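Local coordinates for protein triacylglycerol lipase (Yarrowia lipolytica, PDB 3O0D) that probably hydrolyses the ester bonds of triacylglycerols as a glycosylated extracellular lipase of the alpha/beta-hydrolase class, at residues Ala195-Ala198 / Asn199-Asp202; Arg228-Ile231 / Val232-Val235; Ser269-Gln272 / Cys273-Asn277; Asn277-Leu280 / Gln281-Asn284. All blocks are in the same frame, centred on the assembly; numbering follows the deposited sequence.

Contact 1 (Ala195-Ala198 / Asn199-Asp202); sequences AGFA and NWVD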
loop_
_atom_site.group_PDB
_atom_site.type_symbol
_atom_site.label_atom_id
_atom_site.label_comp_id
_atom_site.label_asym_id
_atom_site.label_seq_id
_atom_site.Cartn_x
_atom_site.Cartn_y
_atom_site.Cartn_z
ATOM N N ALA A 195 13.527 -12.393 2.070
ATOM C CA ALA A 195 14.676 -11.471 2.134
ATOM C C ALA A 195 15.176 -11.148 0.727
ATOM O O ALA A 195 15.469 -10.006 0.402
ATOM C CB ALA A 195 15.793 -12.009 3.040
ATOM N N GLY A 196 15.247 -12.153 -0.149
ATOM C CA GLY A 196 15.513 -11.840 -1.551
ATOM C C GLY A 196 14.623 -10.772 -2.152
ATOM O O GLY A 196 15.153 -9.816 -2.708
ATOM N N PHE A 197 13.289 -10.932 -2.052
ATOM C CA PHE A 197 12.334 -9.977 -2.573
ATOM C C PHE A 197 12.548 -8.605 -1.874
ATOM O O PHE A 197 12.673 -7.574 -2.540
ATOM C CB PHE A 197 10.928 -10.493 -2.317
ATOM C CG PHE A 197 9.833 -9.503 -2.641
ATOM C CD1 PHE A 197 9.431 -9.259 -3.927
ATOM C CD2 PHE A 197 9.258 -8.765 -1.591
ATOM C CE1 PHE A 197 8.412 -8.353 -4.193
ATOM C CE2 PHE A 197 8.199 -7.801 -1.828
ATOM C CZ PHE A 197 7.785 -7.606 -3.086
ATOM N N ALA A 198 12.653 -8.624 -0.556
ATOM C CA ALA A 198 12.711 -7.326 0.193
ATOM C C ALA A 198 13.960 -6.540 -0.254
ATOM O O ALA A 198 13.895 -5.339 -0.462
ATOM C CB ALA A 198 12.767 -7.634 1.679
ATOM N N ASN A 199 15.114 -7.202 -0.352
ATOM C CA ASN A 199 16.335 -6.505 -0.697
ATOM C C ASN A 199 16.351 -6.056 -2.144
ATOM O O ASN A 199 16.901 -4.961 -2.450
ATOM C CB ASN A 199 17.547 -7.361 -0.345
ATOM C CG ASN A 199 17.716 -7.544 1.161
ATOM O OD1 ASN A 199 17.968 -8.663 1.641
ATOM N ND2 ASN A 199 17.596 -6.441 1.930
ATOM N N TRP A 200 15.680 -6.816 -3.009
ATOM C CA TRP A 200 15.600 -6.491 -4.385
ATOM C C TRP A 200 14.708 -5.251 -4.571
ATOM O O TRP A 200 15.083 -4.301 -5.296
ATOM C CB TRP A 200 15.118 -7.699 -5.167
ATOM C CG TRP A 200 14.756 -7.368 -6.631
ATOM C CD1 TRP A 200 15.655 -7.193 -7.670
ATOM C CD2 TRP A 200 13.482 -7.220 -7.189
ATOM N NE1 TRP A 200 14.996 -6.932 -8.817
ATOM C CE2 TRP A 200 13.658 -6.927 -8.563
ATOM C CE3 TRP A 200 12.179 -7.284 -6.682
ATOM C CZ2 TRP A 200 12.577 -6.740 -9.434
ATOM C CZ3 TRP A 200 11.117 -7.078 -7.541
ATOM C CH2 TRP A 200 11.319 -6.793 -8.903
ATOM N N VAL A 201 13.554 -5.238 -3.861
ATOM C CA VAL A 201 12.658 -4.059 -3.830
ATOM C C VAL A 201 13.456 -2.836 -3.324
ATOM O O VAL A 201 13.309 -1.744 -3.917
ATOM C CB VAL A 201 11.465 -4.329 -2.961
ATOM C CG1 VAL A 201 10.668 -2.962 -2.705
ATOM C CG2 VAL A 201 10.556 -5.351 -3.675
ATOM N N ASP A 202 14.288 -2.968 -2.312
ATOM C CA ASP A 202 15.044 -1.805 -1.787
ATOM C C ASP A 202 16.016 -1.326 -2.917
ATOM O O ASP A 202 16.181 -0.158 -3.158
ATOM C CB ASP A 202 15.841 -2.149 -0.556
ATOM C CG ASP A 202 15.030 -2.138 0.738
ATOM O OD1 ASP A 202 13.801 -1.805 0.651
ATOM O OD2 ASP A 202 15.574 -2.537 1.821
#
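A chi1 of 172° swings CG of Phe197 clear of its own amide N and beside its carbonyl carbon, which puts the ring in front of Val201, the residue one helical turn on. Val201 answers with chi1 169°: CG1 takes the place opposite N, and CG2 is left beside N, facing the phenyl. From there CG2 sits over one face of the ring in a CH-pi contact, 3.7 Å from the centroid of Phe197 and 16° off the normal. It is offset toward the rim, with Phe197 CZ its nearest ring atom at 3.6 Å. A beta-branched valine suits the place, because its forked CB can hold a methyl over the ring without a longer chain to arrange. Trp200 adds a looser touch, CE3 lying obliquely 4.4 Å from Phe197 CD1. All this happens on helix 195-206, the crossover helix of a beta-alpha-beta unit between strands 183-187 and 222-227. Leu170 and Ile173 of the neighbouring helix 163-177 pack on Phe197, and Ile173 also meets Trp200 and Val201. Beneath the side chains run the i to i+4 bonds; Val201 N reaches Phe197 O at 2.8 Å, almost straight and nearly along the C=O axis. On another side of the helix Asn199 N donates to Ala195 O at 2.9 Å. Asn199 OD1 also comes within 3.1 Å of Ala195 O, an approach of two acceptors that is likely to be mildly unfavourable. Further on, Asp202 N closes its turn on Ala198 O at 3.0 Å, while OD1 of the Asp202 carboxylate accepts from Ser245 N.

Contact 2 (Arg228-Ile231 / Val232-Val235); sequences RGDI and VPQV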
loop_
_atom_site.group_PDB
_atom_site.type_symbol
_atom_site.label_atom_id
_atom_site.label_comp_id
_atom_site.label_asym_id
_atom_site.label_seq_id
_atom_site.Cartn_x
_atom_site.Cartn_y
_atom_site.Cartn_z
ATOM N N ARG A 228 1.071 2.534 15.158
ATOM C CA ARG A 228 1.237 1.875 16.466
ATOM C C ARG A 228 0.014 1.015 16.759
ATOM O O ARG A 228 -1.153 1.411 16.639
ATOM C CB ARG A 228 1.361 2.887 17.578
ATOM C CG ARG A 228 1.595 2.063 18.866
ATOM C CD ARG A 228 2.277 2.700 19.956
ATOM N NE ARG A 228 3.624 3.258 19.693
ATOM C CZ ARG A 228 4.740 2.564 19.706
ATOM N NH1 ARG A 228 4.705 1.239 19.858
ATOM N NH2 ARG A 228 5.878 3.210 19.529
ATOM N N GLY A 229 0.351 -0.220 17.094
ATOM C CA GLY A 229 -0.637 -1.204 17.527
ATOM C C GLY A 229 -1.267 -2.007 16.421
ATOM O O GLY A 229 -1.950 -2.996 16.660
ATOM N N ASP A 230 -1.043 -1.631 15.160
ATOM C CA ASP A 230 -1.594 -2.432 14.109
ATOM C C ASP A 230 -0.677 -3.671 13.805
ATOM O O ASP A 230 0.491 -3.524 13.456
ATOM C CB ASP A 230 -1.647 -1.551 12.837
ATOM C CG ASP A 230 -2.254 -2.255 11.618
ATOM O OD1 ASP A 230 -2.774 -3.407 11.725
ATOM O OD2 ASP A 230 -2.312 -1.614 10.503
ATOM N N ILE A 231 -1.219 -4.896 13.979
ATOM C CA ILE A 231 -0.358 -6.075 13.708
ATOM C C ILE A 231 -0.295 -6.439 12.289
ATOM O O ILE A 231 0.549 -7.284 11.922
ATOM C CB ILE A 231 -0.907 -7.395 14.444
ATOM C CG1 ILE A 231 -2.295 -7.691 13.958
ATOM C CG2 ILE A 231 -0.918 -7.148 15.979
ATOM C CD1 ILE A 231 -2.868 -9.139 14.468
ATOM N N VAL A 232 -1.101 -5.856 11.453
ATOM C CA VAL A 232 -1.086 -6.299 10.008
ATOM C C VAL A 232 0.314 -6.147 9.403
ATOM O O VAL A 232 0.800 -7.026 8.686
ATOM C CB VAL A 232 -2.223 -5.704 9.221
ATOM C CG1 VAL A 232 -2.240 -6.174 7.689
ATOM C CG2 VAL A 232 -3.578 -6.170 9.915
ATOM N N PRO A 233 0.960 -4.981 9.607
ATOM C CA PRO A 233 2.335 -4.851 9.140
ATOM C C PRO A 233 3.416 -5.743 9.790
ATOM O O PRO A 233 4.607 -5.696 9.451
ATOM C CB PRO A 233 2.628 -3.335 9.400
ATOM C CG PRO A 233 1.272 -2.705 9.259
ATOM C CD PRO A 233 0.416 -3.690 10.083
ATOM N N GLN A 234 3.011 -6.535 10.807
ATOM C CA GLN A 234 3.857 -7.500 11.423
ATOM C C GLN A 234 3.628 -8.942 10.946
ATOM O O GLN A 234 4.439 -9.793 11.366
ATOM C CB GLN A 234 3.680 -7.490 12.961
ATOM C CG GLN A 234 3.746 -6.001 13.559
ATOM C CD GLN A 234 3.891 -6.030 15.086
ATOM O OE1 GLN A 234 2.927 -5.753 15.776
ATOM N NE2 GLN A 234 5.054 -6.483 15.572
ATOM N N VAL A 235 2.628 -9.188 10.142
ATOM C CA VAL A 235 2.371 -10.558 9.598
ATOM C C VAL A 235 2.451 -10.578 8.067
ATOM O O VAL A 235 2.455 -9.551 7.421
ATOM C CB VAL A 235 0.982 -11.040 10.070
ATOM C CG1 VAL A 235 0.915 -11.013 11.550
ATOM C CG2 VAL A 235 -0.107 -10.214 9.488
#
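Asp230 folds back over the residues that follow it, the tight part of the contact. With CG opposite the amide N (chi1 -178°), its carboxylate reaches Val232, whose N donates to Asp230 OD1 at 3.0 Å, arriving from above the carboxylate plane. The proline ring crosses the same group at about a right angle, Pro233 CD packing 3.4 Å from Asp230 CG. Proline suits the site: it has no N-H to satisfy, and its ring-fixed phi (-65°) suits the 3-10 turn, which Gln234 N closes onto Ile231 O at 2.8 Å. The other side is looser and partly exposed, Ile231 CG2 standing 4.1 Å from Gln234 OE1, which accepts from Gln282 NE2 and Asn277 ND2. Asp230 OD2 accepts from Tyr292 OH and pairs with His289 ND1, consistent with a Ser162-His289-Asp230 triad. Replacing Asp230 by an alanine removes the carboxylate, and Val232 N would probably lose its acceptor while His289 lost the group that orients its ring. The turn lies between strands 222-227 and 247-250, with Val232 and Val235 packed on Ile95 and Ile98 of helix 91-100 and Ile231 touching Arg99 of that helix and Val285 of helix 285-290.

Contact 3 (Ser269-Gln272 / Cys273-Asn277); sequences SNKQ and CSAGN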
loop_
_atom_site.group_PDB
_atom_site.type_symbol
_atom_site.label_atom_id
_atom_site.label_comp_id
_atom_site.label_asym_id
_atom_site.label_seq_id
_atom_site.Cartn_x
_atom_site.Cartn_y
_atom_site.Cartn_z
ATOM N N SER A 269 13.219 -3.579 9.903
ATOM C CA SER A 269 12.484 -3.789 11.162
ATOM C C SER A 269 13.012 -2.818 12.179
ATOM O O SER A 269 14.234 -2.644 12.326
ATOM C CB SER A 269 12.599 -5.288 11.604
ATOM O OG SER A 269 12.160 -5.513 12.952
ATOM N N ASN A 270 12.109 -2.107 12.898
ATOM C CA ASN A 270 12.586 -1.021 13.748
ATOM C C ASN A 270 11.734 -1.000 15.016
ATOM O O ASN A 270 10.505 -0.799 14.945
ATOM C CB ASN A 270 12.473 0.275 12.946
ATOM C CG ASN A 270 13.024 1.480 13.666
ATOM O OD1 ASN A 270 12.909 1.617 14.873
ATOM N ND2 ASN A 270 13.719 2.375 12.884
ATOM N N LYS A 271 12.373 -1.238 16.154
ATOM C CA LYS A 271 11.585 -1.410 17.400
ATOM C C LYS A 271 11.067 -0.065 17.863
ATOM O O LYS A 271 10.254 0.013 18.856
ATOM C CB LYS A 271 12.433 -2.001 18.525
ATOM C CG LYS A 271 12.891 -3.440 18.279
ATOM C CD LYS A 271 11.909 -4.501 18.562
ATOM C CE LYS A 271 12.615 -5.931 18.494
ATOM N NZ LYS A 271 13.846 -6.198 19.382
ATOM N N GLN A 272 11.529 1.043 17.248
ATOM C CA GLN A 272 10.864 2.325 17.579
ATOM C C GLN A 272 9.552 2.485 16.808
ATOM O O GLN A 272 8.729 3.412 17.083
ATOM C CB GLN A 272 11.822 3.486 17.252
ATOM C CG GLN A 272 12.822 3.753 18.321
ATOM C CD GLN A 272 12.159 4.372 19.548
ATOM O OE1 GLN A 272 11.421 5.385 19.435
ATOM N NE2 GLN A 272 12.436 3.813 20.722
ATOM N N CYS A 273 9.323 1.619 15.838
ATOM C CA CYS A 273 8.188 1.623 14.932
ATOM C C CYS A 273 7.311 0.342 15.066
ATOM O O CYS A 273 7.159 -0.099 16.138
ATOM C CB CYS A 273 8.585 1.913 13.495
ATOM S SG CYS A 273 9.575 3.429 13.531
ATOM N N SER A 274 6.745 -0.172 13.984
ATOM C CA SER A 274 5.800 -1.346 14.038
ATOM C C SER A 274 6.342 -2.539 14.812
ATOM O O SER A 274 5.615 -3.159 15.623
ATOM C CB SER A 274 5.557 -1.907 12.669
ATOM O OG SER A 274 4.558 -1.203 12.057
ATOM N N ALA A 275 7.638 -2.849 14.563
ATOM C CA ALA A 275 8.263 -4.010 15.212
ATOM C C ALA A 275 8.256 -3.914 16.719
ATOM O O ALA A 275 8.420 -4.958 17.424
ATOM C CB ALA A 275 9.714 -4.272 14.675
ATOM N N GLY A 276 8.201 -2.695 17.251
ATOM C CA GLY A 276 8.136 -2.440 18.709
ATOM C C GLY A 276 6.715 -2.399 19.338
ATOM O O GLY A 276 6.621 -2.135 20.598
ATOM N N ASN A 277 5.701 -2.690 18.543
ATOM C CA ASN A 277 4.270 -2.742 19.077
ATOM C C ASN A 277 4.289 -3.679 20.337
ATOM O O ASN A 277 4.915 -4.764 20.280
ATOM C CB ASN A 277 3.366 -3.351 18.095
ATOM C CG ASN A 277 2.876 -2.330 17.027
ATOM O OD1 ASN A 277 3.031 -1.093 17.232
ATOM N ND2 ASN A 277 2.370 -2.820 15.908
HETATM O O HOH W 1 9.341 -2.051 12.204
HETATM O O HOH W 2 7.517 0.880 18.884
#
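The carboxamide of Asn270 has Cys273 SG over one face, almost straight above Asn270 CG at 4.0 Å. At the rim of the group, Gln272 N donates to Asn270 OD1 in the carbonyl plane at 2.8 Å, which makes an Asx turn. The ND2 end serves the carbonyls of Gln266 and Glu6, so both polar ends of the amide are engaged. A chi1 of -176° sets this amide beside the Asn270 carbonyl carbon, where it can look along the turn ahead. The backbone bends there as a type I beta turn, Cys273 N meeting Asn270 O at 2.8 Å from well above the carbonyl plane. A leucine in place of Asn270 has neither C=O nor NH2, and Gln272 N would probably be left without its acceptor and the Gln266 and Glu6 carbonyls without their donor. Next comes a 3-10 turn folded against the first. Gly276 CA gives a CA-H...O contact to Lys271 O at 3.2 Å, and any CB would run into that oxygen, so glycine fits. Ala275 CB sits 3.2 Å from Ser269 OG, a spacing that suits a short side chain. Two waters stitch the turns together: one accepts from Asn270 N and Ala275 N, the other donates to Lys271 O and Cys273 O. Strand 269-270 is the edge of the large sheet, parallel to strand 3-8 and bonded to it through the backbones of Ser269 and Ser4; the Cys273-Cys265 disulfide reaches past that neighbour to strand 262-265, with Cys273 also resting on Phe249 of strand 247-250.

Contact 4 (Asn277-Leu280 / Gln281-Asn284); sequences NTLL and QQVN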
loop_
_atom_site.group_PDB
_atom_site.type_symbol
_atom_site.label_atom_id
_atom_site.label_comp_id
_atom_site.label_asym_id
_atom_site.label_seq_id
_atom_site.Cartn_x
_atom_site.Cartn_y
_atom_site.Cartn_z
ATOM N N ASN A 277 5.701 -2.690 18.543
ATOM C CA ASN A 277 4.270 -2.742 19.077
ATOM C C ASN A 277 4.289 -3.679 20.337
ATOM O O ASN A 277 4.915 -4.764 20.280
ATOM C CB ASN A 277 3.366 -3.351 18.095
ATOM C CG ASN A 277 2.876 -2.330 17.027
ATOM O OD1 ASN A 277 3.031 -1.093 17.232
ATOM N ND2 ASN A 277 2.370 -2.820 15.908
ATOM N N THR A 278 3.729 -3.197 21.430
ATOM C CA THR A 278 3.700 -4.000 22.686
ATOM C C THR A 278 2.475 -4.891 22.646
ATOM O O THR A 278 1.558 -4.692 21.945
ATOM C CB THR A 278 3.601 -3.137 23.971
ATOM O OG1 THR A 278 2.316 -2.493 24.010
ATOM C CG2 THR A 278 4.728 -2.127 24.028
ATOM N N LEU A 279 2.450 -5.891 23.542
ATOM C CA LEU A 279 1.269 -6.798 23.567
ATOM C C LEU A 279 -0.022 -6.087 23.863
ATOM O O LEU A 279 -1.022 -6.348 23.193
ATOM C CB LEU A 279 1.511 -7.755 24.788
ATOM C CG LEU A 279 0.430 -8.844 24.842
ATOM C CD1 LEU A 279 0.528 -9.895 23.712
ATOM C CD2 LEU A 279 0.587 -9.584 26.248
ATOM N N LEU A 280 -0.060 -5.140 24.792
ATOM C CA LEU A 280 -1.269 -4.381 25.072
ATOM C C LEU A 280 -1.679 -3.484 23.882
ATOM O O LEU A 280 -2.854 -3.326 23.602
ATOM C CB LEU A 280 -1.098 -3.506 26.299
ATOM C CG LEU A 280 -1.144 -4.273 27.637
ATOM C CD1 LEU A 280 -0.467 -5.544 27.472
ATOM C CD2 LEU A 280 -0.613 -3.461 28.843
ATOM N N GLN A 281 -0.655 -2.925 23.219
ATOM C CA GLN A 281 -0.935 -2.128 22.014
ATOM C C GLN A 281 -1.567 -2.916 20.896
ATOM O O GLN A 281 -2.348 -2.317 20.117
ATOM C CB GLN A 281 0.332 -1.396 21.509
ATOM C CG GLN A 281 0.730 -0.281 22.413
ATOM C CD GLN A 281 2.182 0.109 22.241
ATOM O OE1 GLN A 281 2.876 -0.411 21.332
ATOM N NE2 GLN A 281 2.639 1.077 23.044
ATOM N N GLN A 282 -1.300 -4.231 20.816
ATOM C CA GLN A 282 -1.733 -5.116 19.716
ATOM C C GLN A 282 -3.129 -5.700 19.922
ATOM O O GLN A 282 -3.645 -6.383 19.010
ATOM C CB GLN A 282 -0.774 -6.261 19.476
ATOM C CG GLN A 282 0.698 -5.881 19.136
ATOM C CD GLN A 282 1.663 -7.057 19.270
ATOM O OE1 GLN A 282 1.517 -7.905 20.199
ATOM N NE2 GLN A 282 2.646 -7.153 18.346
ATOM N N VAL A 283 -3.681 -5.520 21.124
ATOM C CA VAL A 283 -4.941 -6.184 21.485
ATOM C C VAL A 283 -6.067 -5.958 20.543
ATOM O O VAL A 283 -6.670 -6.953 20.016
ATOM C CB VAL A 283 -5.380 -5.815 22.907
ATOM C CG1 VAL A 283 -6.899 -6.170 23.132
ATOM C CG2 VAL A 283 -4.419 -6.542 23.809
ATOM N N ASN A 284 -6.366 -4.696 20.230
ATOM C CA ASN A 284 -7.544 -4.406 19.412
ATOM C C ASN A 284 -7.320 -4.350 17.896
ATOM O O ASN A 284 -7.135 -3.244 17.237
ATOM C CB ASN A 284 -7.978 -3.013 19.780
ATOM C CG ASN A 284 -9.326 -2.743 19.340
ATOM O OD1 ASN A 284 -10.191 -3.622 19.374
ATOM N ND2 ASN A 284 -9.585 -1.505 18.965
#
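Thr278 and Gln281 grip each other twice. Thr278 N donates almost straight (169°) to Gln281 OE1 at 2.9 Å, coming from above the carbonyl plane of the amide, and Gln281 N returns a bond to Thr278 OG1 at 3.1 Å. The hydroxyl can serve because chi1 of 67° tucks OG1 between the backbone N and carbonyl carbon of Thr278, facing the residues ahead. Glutamine suits its place through its extended chain, which brings the amide oxygen back to Thr278 N; Arg228 NH1 is a second donor to that oxygen and would help fix the amide's rotation. Next in strength, Gln282 N leans on Leu279 O at 3.2 Å and weakly on Thr278 O. Outward from these bonds the aliphatic part of Gln282 packs alongside Asn277, Gln282 CG lying 3.8 Å from Asn277 CB. At its polar end Gln282 NE2 donates to Gln234 OE1, while OE1 bonds to a methylpentanediol, probably from the crystallisation liquor. At the exposed end Val283 CG2 lies 3.5 Å from Leu279 O. The paired Thr-x-x-Gln exchange resembles that of a capping box, and it leads into a type I beta turn, Leu280 to Val283, just ahead of Asn284, the N-cap position of helix 285-290.

The four contacts follow one another along the chain, none nested in or crossing another. Contact 1 comes first, inside the helix that connects strands 183-187 and 222-227, and touches none of the rest. Contact 2 closes the turn after strand 222-227. Contact 3 turns the chain away from the edge strand 269-270, and contact 4, sharing Asn277 with it, carries the loop on to helix 285-290. These last three form one cluster: Asn277 OD1 takes Gly229 N at 2.8 Å, and Asn277 ND2 reaches Gln234 OE1. The late loop is thereby bound to the turn bearing the probable triad acid, while the chain itself runs on from the sheet edge to the helix carrying His289.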